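Local coordinates for protein tryptophan--tRNA ligase (PDB 3TZL) that probably attaches tryptophan to its cognate tRNA, using ATP, as a homodimeric class I aminoacyl-tRNA synthetase, at residues 74-80 against 300-305; 224-230 against 255-261. One frame throughout, in Å; residues are numbered along the deposited sequence.

Contact 1. Residues 74-80 against 300-305; sequences PQKSVFW and FGATKA
The Trp80 ring lies under the methyl of Ala305, a CH-pi contact with Ala305 CB 3.8 Å from the centroid of the six-membered ring and 13° off its normal. The contact packs the C-terminal helix 291-320 against strand 78-81, an outermost strand of the class I synthetase's parallel Rossmann-type sheet, which pairs with strand 36-41. Residues 74-76 take helical phi/psi angles without helical hydrogen bonds, then 78-80 run extended; the axes of strand 78-80 and helix 300-305 approach to 6.2 Å, crossing at -116°. Phe79 CA lies nearest Gly301 CA (4.9 Å), its side chain directed away; a CB on Gly301 would clash with Phe79 O, to which Gly301 CA makes a CA-H...O contact at 3.3 Å. Val78 (chi1 t) sets CG1 3.9 Å from Ala305 CB, and the Phe300 ring lies beside Pro74. Lys304 (m, t, m, t) donates NZ to Pro74 O at 2.8 Å, to Ser77 O at 3.0 Å, and to a water that donates to Gln75 O.

Contact 2. Residues 224-230 against 255-261; sequences LEDPKDH and YEKGGEG
Tyr255, near the end of helix 245-257, begins the contact: its O accepts a hydrogen bond from Lys228 N (2.9 Å), and its ring (chi1 -90°) packs on Lys228 CB, with CD1 3.5 Å away, and on His230 CB, 3.6 Å from the same CD1. Phe236 meets the rings of both Tyr255 and His230 edge-to-face. The Glu256 end comes back toward the loop, OE1 3.3 Å from His230 CE1 and hydrogen-bonded to Gln252, while Glu256 O lies 3.6 Å from Pro227 CB. At Gly258 the backbone leaves the helix, its CA 3.8 Å from Pro227 N; a CB here would clash with Glu225 O. Gly259 keeps phi positive (88°) and donates N to Glu225 O at 2.8 Å. Glu260 returns to an extended conformation, and its O accepts from Lys228 NZ at 3.0 Å. That ammonium, on a bent side chain (m, m, t, m), also donates to Leu224 O (2.6 Å), Asp226 O (2.5 Å) and Ala223 O. Gly261, N-cap of helix 262-276, brings its CA within 3.6 Å of Leu224 CD1. Far from the bound ligands, a loop extended at 226-229 thus covers a glycine-rich helix-to-helix connection, in which positive-phi Gly258 (77°) terminates helix 245-257.

From the N terminus the chain builds the parallel sheet first, reaching residues 74-80 on its third strand; these meet 300-305 much later in the chain, so contact 1 closes a loop of 219 intervening residues that includes much of the catalytic core and the helices after it. Contact 2 falls wholly within that span: 224-230, in the loop before helix 234-239, meets 255-261 after just 24 residues, most of them helical. The two do not cross. The centres of contact 1 and contact 2 are 50 Å apart, on opposite sides of the chain's centre. Contact 1 brings the C-terminal helix 291-320 back to the nucleotide-binding fold, whereas contact 2 joins neighbouring elements at the distant helical end.

Contact 1. Residues 74-80 against 300-305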
# COMPACT_ATOMS: atom_id res chain seq x y z
N PRO B 74 -10.30 26.99 -0.63
CA PRO B 74 -8.93 26.50 -0.86
C PRO B 74 -7.87 27.36 -0.21
O PRO B 74 -6.76 26.89 0.07
CB PRO B 74 -8.78 26.58 -2.39
CG PRO B 74 -10.15 26.64 -2.92
CD PRO B 74 -10.98 27.34 -1.89
N GLN B 75 -8.21 28.62 0.04
CA GLN B 75 -7.33 29.59 0.66
C GLN B 75 -7.29 29.38 2.17
O GLN B 75 -6.22 29.38 2.78
CB GLN B 75 -7.84 31.00 0.37
CG GLN B 75 -6.83 32.08 0.67
CD GLN B 75 -5.64 31.99 -0.24
OE1 GLN B 75 -5.78 31.63 -1.42
NE2 GLN B 75 -4.45 32.28 0.28
N LYS B 76 -8.46 29.23 2.77
CA LYS B 76 -8.57 29.01 4.21
C LYS B 76 -8.16 27.59 4.60
O LYS B 76 -7.48 27.38 5.60
CB LYS B 76 -10.01 29.26 4.66
CG LYS B 76 -10.54 30.65 4.33
CD LYS B 76 -12.01 30.81 4.72
CE LYS B 76 -12.44 32.29 4.72
NZ LYS B 76 -11.66 33.14 5.69
N SER B 77 -8.58 26.61 3.79
CA SER B 77 -8.44 25.19 4.14
C SER B 77 -7.44 24.48 3.25
O SER B 77 -6.95 25.05 2.29
CB SER B 77 -9.79 24.49 3.97
OG SER B 77 -10.77 25.07 4.81
N VAL B 78 -7.15 23.22 3.57
CA VAL B 78 -6.29 22.41 2.72
C VAL B 78 -7.14 21.33 2.10
O VAL B 78 -7.68 20.49 2.81
CB VAL B 78 -5.08 21.84 3.48
CG1 VAL B 78 -4.25 20.94 2.59
CG2 VAL B 78 -4.23 23.01 4.03
N PHE B 79 -7.30 21.40 0.78
CA PHE B 79 -8.25 20.56 0.06
C PHE B 79 -7.60 19.91 -1.15
O PHE B 79 -7.19 20.59 -2.08
CB PHE B 79 -9.43 21.42 -0.37
CG PHE B 79 -10.46 20.66 -1.16
CD1 PHE B 79 -11.27 19.72 -0.55
CD2 PHE B 79 -10.65 20.93 -2.52
CE1 PHE B 79 -12.24 19.03 -1.28
CE2 PHE B 79 -11.62 20.25 -3.25
CZ PHE B 79 -12.41 19.30 -2.62
N TRP B 80 -7.54 18.59 -1.15
CA TRP B 80 -6.81 17.89 -2.19
C TRP B 80 -7.42 16.55 -2.51
O TRP B 80 -8.34 16.10 -1.85
CB TRP B 80 -5.32 17.75 -1.81
CG TRP B 80 -5.00 16.69 -0.79
CD1 TRP B 80 -4.44 15.47 -1.03
CD2 TRP B 80 -5.20 16.77 0.63
NE1 TRP B 80 -4.28 14.78 0.15
CE2 TRP B 80 -4.74 15.56 1.19
CE3 TRP B 80 -5.72 17.75 1.49
CZ2 TRP B 80 -4.79 15.30 2.56
CZ3 TRP B 80 -5.77 17.48 2.85
CH2 TRP B 80 -5.31 16.27 3.37
N PHE B 300 -2.93 23.17 -6.15
CA PHE B 300 -2.59 24.04 -5.03
C PHE B 300 -2.80 23.38 -3.68
O PHE B 300 -1.93 23.45 -2.80
CB PHE B 300 -3.39 25.34 -5.12
CG PHE B 300 -3.28 26.21 -3.92
CD1 PHE B 300 -2.04 26.52 -3.38
CD2 PHE B 300 -4.41 26.77 -3.34
CE1 PHE B 300 -1.94 27.35 -2.26
CE2 PHE B 300 -4.32 27.60 -2.24
CZ PHE B 300 -3.07 27.90 -1.70
N GLY B 301 -3.97 22.76 -3.49
CA GLY B 301 -4.26 22.05 -2.26
C GLY B 301 -3.22 20.98 -2.01
O GLY B 301 -2.69 20.84 -0.90
N ALA B 302 -2.91 20.23 -3.06
CA ALA B 302 -1.94 19.14 -2.95
C ALA B 302 -0.56 19.63 -2.51
O ALA B 302 0.10 18.94 -1.74
CB ALA B 302 -1.86 18.34 -4.24
N THR B 303 -0.14 20.82 -2.94
CA THR B 303 1.18 21.32 -2.55
C THR B 303 1.25 21.64 -1.07
O THR B 303 2.31 21.50 -0.45
CB THR B 303 1.64 22.58 -3.35
OG1 THR B 303 0.91 23.73 -2.91
CG2 THR B 303 1.48 22.37 -4.85
N LYS B 304 0.14 22.10 -0.51
CA LYS B 304 0.11 22.44 0.91
C LYS B 304 0.13 21.17 1.75
O LYS B 304 0.84 21.09 2.76
CB LYS B 304 -1.11 23.31 1.23
CG LYS B 304 -1.02 24.72 0.63
CD LYS B 304 -2.04 25.68 1.26
CE LYS B 304 -3.47 25.40 0.77
NZ LYS B 304 -4.42 26.34 1.45
N ALA B 305 -0.63 20.16 1.33
CA ALA B 305 -0.68 18.91 2.06
C ALA B 305 0.63 18.14 1.89
O ALA B 305 1.15 17.59 2.85
CB ALA B 305 -1.85 18.06 1.60
O HOH W 1 -3.36 29.19 1.44

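Contact 2. Residues 224-230 against 255-261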
# COMPACT_ATOMS: atom_id res chain seq x y z
N LEU B 224 -58.18 23.38 -2.19
CA LEU B 224 -57.34 24.45 -2.71
C LEU B 224 -57.37 25.71 -1.85
O LEU B 224 -56.34 26.15 -1.34
CB LEU B 224 -57.77 24.77 -4.14
CG LEU B 224 -57.18 25.99 -4.84
CD1 LEU B 224 -55.72 25.78 -5.07
CD2 LEU B 224 -57.90 26.22 -6.16
N GLU B 225 -58.57 26.26 -1.69
CA GLU B 225 -58.77 27.54 -1.01
C GLU B 225 -58.59 27.49 0.51
O GLU B 225 -58.42 28.54 1.13
CB GLU B 225 -60.18 28.08 -1.33
CG GLU B 225 -60.49 28.29 -2.82
CD GLU B 225 -59.77 29.49 -3.43
OE1 GLU B 225 -59.29 30.36 -2.67
OE2 GLU B 225 -59.67 29.57 -4.67
N ASP B 226 -58.65 26.31 1.12
CA ASP B 226 -58.64 26.23 2.58
C ASP B 226 -57.25 26.43 3.19
O ASP B 226 -56.24 26.11 2.56
CB ASP B 226 -59.22 24.90 3.06
CG ASP B 226 -60.68 24.72 2.70
OD1 ASP B 226 -61.42 25.73 2.52
OD2 ASP B 226 -61.09 23.55 2.59
N PRO B 227 -57.21 26.94 4.43
CA PRO B 227 -55.96 27.06 5.19
C PRO B 227 -55.22 25.73 5.26
O PRO B 227 -55.85 24.68 5.41
CB PRO B 227 -56.44 27.47 6.58
CG PRO B 227 -57.68 28.23 6.32
CD PRO B 227 -58.35 27.51 5.18
N LYS B 228 -53.90 25.79 5.14
CA LYS B 228 -53.06 24.61 5.20
C LYS B 228 -52.34 24.54 6.54
O LYS B 228 -52.02 25.57 7.14
CB LYS B 228 -52.05 24.61 4.05
CG LYS B 228 -52.64 24.92 2.68
CD LYS B 228 -53.62 23.85 2.23
CE LYS B 228 -54.04 24.05 0.79
NZ LYS B 228 -54.86 25.28 0.59
N ASP B 229 -52.10 23.33 7.01
CA ASP B 229 -51.40 23.12 8.27
C ASP B 229 -49.90 22.99 8.01
O ASP B 229 -49.42 21.95 7.55
CB ASP B 229 -51.92 21.87 8.97
CG ASP B 229 -51.18 21.58 10.25
OD1 ASP B 229 -50.71 22.54 10.89
OD2 ASP B 229 -51.07 20.39 10.62
N HIS B 230 -49.16 24.06 8.33
CA HIS B 230 -47.73 24.13 8.05
C HIS B 230 -46.90 23.22 8.95
O HIS B 230 -45.75 22.94 8.66
CB HIS B 230 -47.24 25.58 8.15
CG HIS B 230 -47.44 26.19 9.51
ND1 HIS B 230 -48.63 26.73 9.92
CD2 HIS B 230 -46.58 26.33 10.55
CE1 HIS B 230 -48.51 27.19 11.15
NE2 HIS B 230 -47.28 26.96 11.56
N TYR B 255 -49.81 30.02 4.37
CA TYR B 255 -50.46 28.77 4.77
C TYR B 255 -51.74 29.00 5.57
O TYR B 255 -52.80 28.50 5.20
CB TYR B 255 -49.50 27.90 5.59
CG TYR B 255 -48.66 26.93 4.76
CD1 TYR B 255 -48.79 25.55 4.95
CD2 TYR B 255 -47.75 27.38 3.81
CE1 TYR B 255 -48.04 24.66 4.22
CE2 TYR B 255 -46.98 26.48 3.06
CZ TYR B 255 -47.14 25.11 3.28
OH TYR B 255 -46.40 24.19 2.57
N GLU B 256 -51.64 29.76 6.66
CA GLU B 256 -52.79 30.01 7.52
C GLU B 256 -53.89 30.83 6.84
O GLU B 256 -55.07 30.71 7.18
CB GLU B 256 -52.35 30.69 8.83
CG GLU B 256 -51.42 29.82 9.68
CD GLU B 256 -50.94 30.52 10.94
OE1 GLU B 256 -50.26 29.86 11.76
OE2 GLU B 256 -51.25 31.71 11.11
N LYS B 257 -53.51 31.67 5.88
CA LYS B 257 -54.49 32.51 5.19
C LYS B 257 -55.42 31.69 4.29
O LYS B 257 -56.59 32.02 4.14
CB LYS B 257 -53.78 33.58 4.37
CG LYS B 257 -54.72 34.54 3.67
CD LYS B 257 -53.97 35.46 2.72
CE LYS B 257 -54.91 36.42 2.01
NZ LYS B 257 -54.19 37.33 1.07
N GLY B 258 -54.89 30.63 3.68
CA GLY B 258 -55.63 29.90 2.67
C GLY B 258 -55.61 30.67 1.37
O GLY B 258 -54.96 31.71 1.27
N GLY B 259 -56.32 30.17 0.36
CA GLY B 259 -56.34 30.84 -0.94
C GLY B 259 -55.21 30.41 -1.86
O GLY B 259 -55.26 30.69 -3.06
N GLU B 260 -54.19 29.75 -1.31
CA GLU B 260 -53.12 29.14 -2.10
C GLU B 260 -53.02 27.64 -1.86
O GLU B 260 -52.97 27.18 -0.72
CB GLU B 260 -51.77 29.80 -1.81
CG GLU B 260 -51.70 31.27 -2.20
CD GLU B 260 -50.31 31.86 -2.02
OE1 GLU B 260 -50.16 32.83 -1.24
OE2 GLU B 260 -49.36 31.35 -2.66
N GLY B 261 -52.97 26.87 -2.94
CA GLY B 261 -52.94 25.42 -2.85
C GLY B 261 -51.53 24.88 -2.76
O GLY B 261 -50.57 25.62 -2.95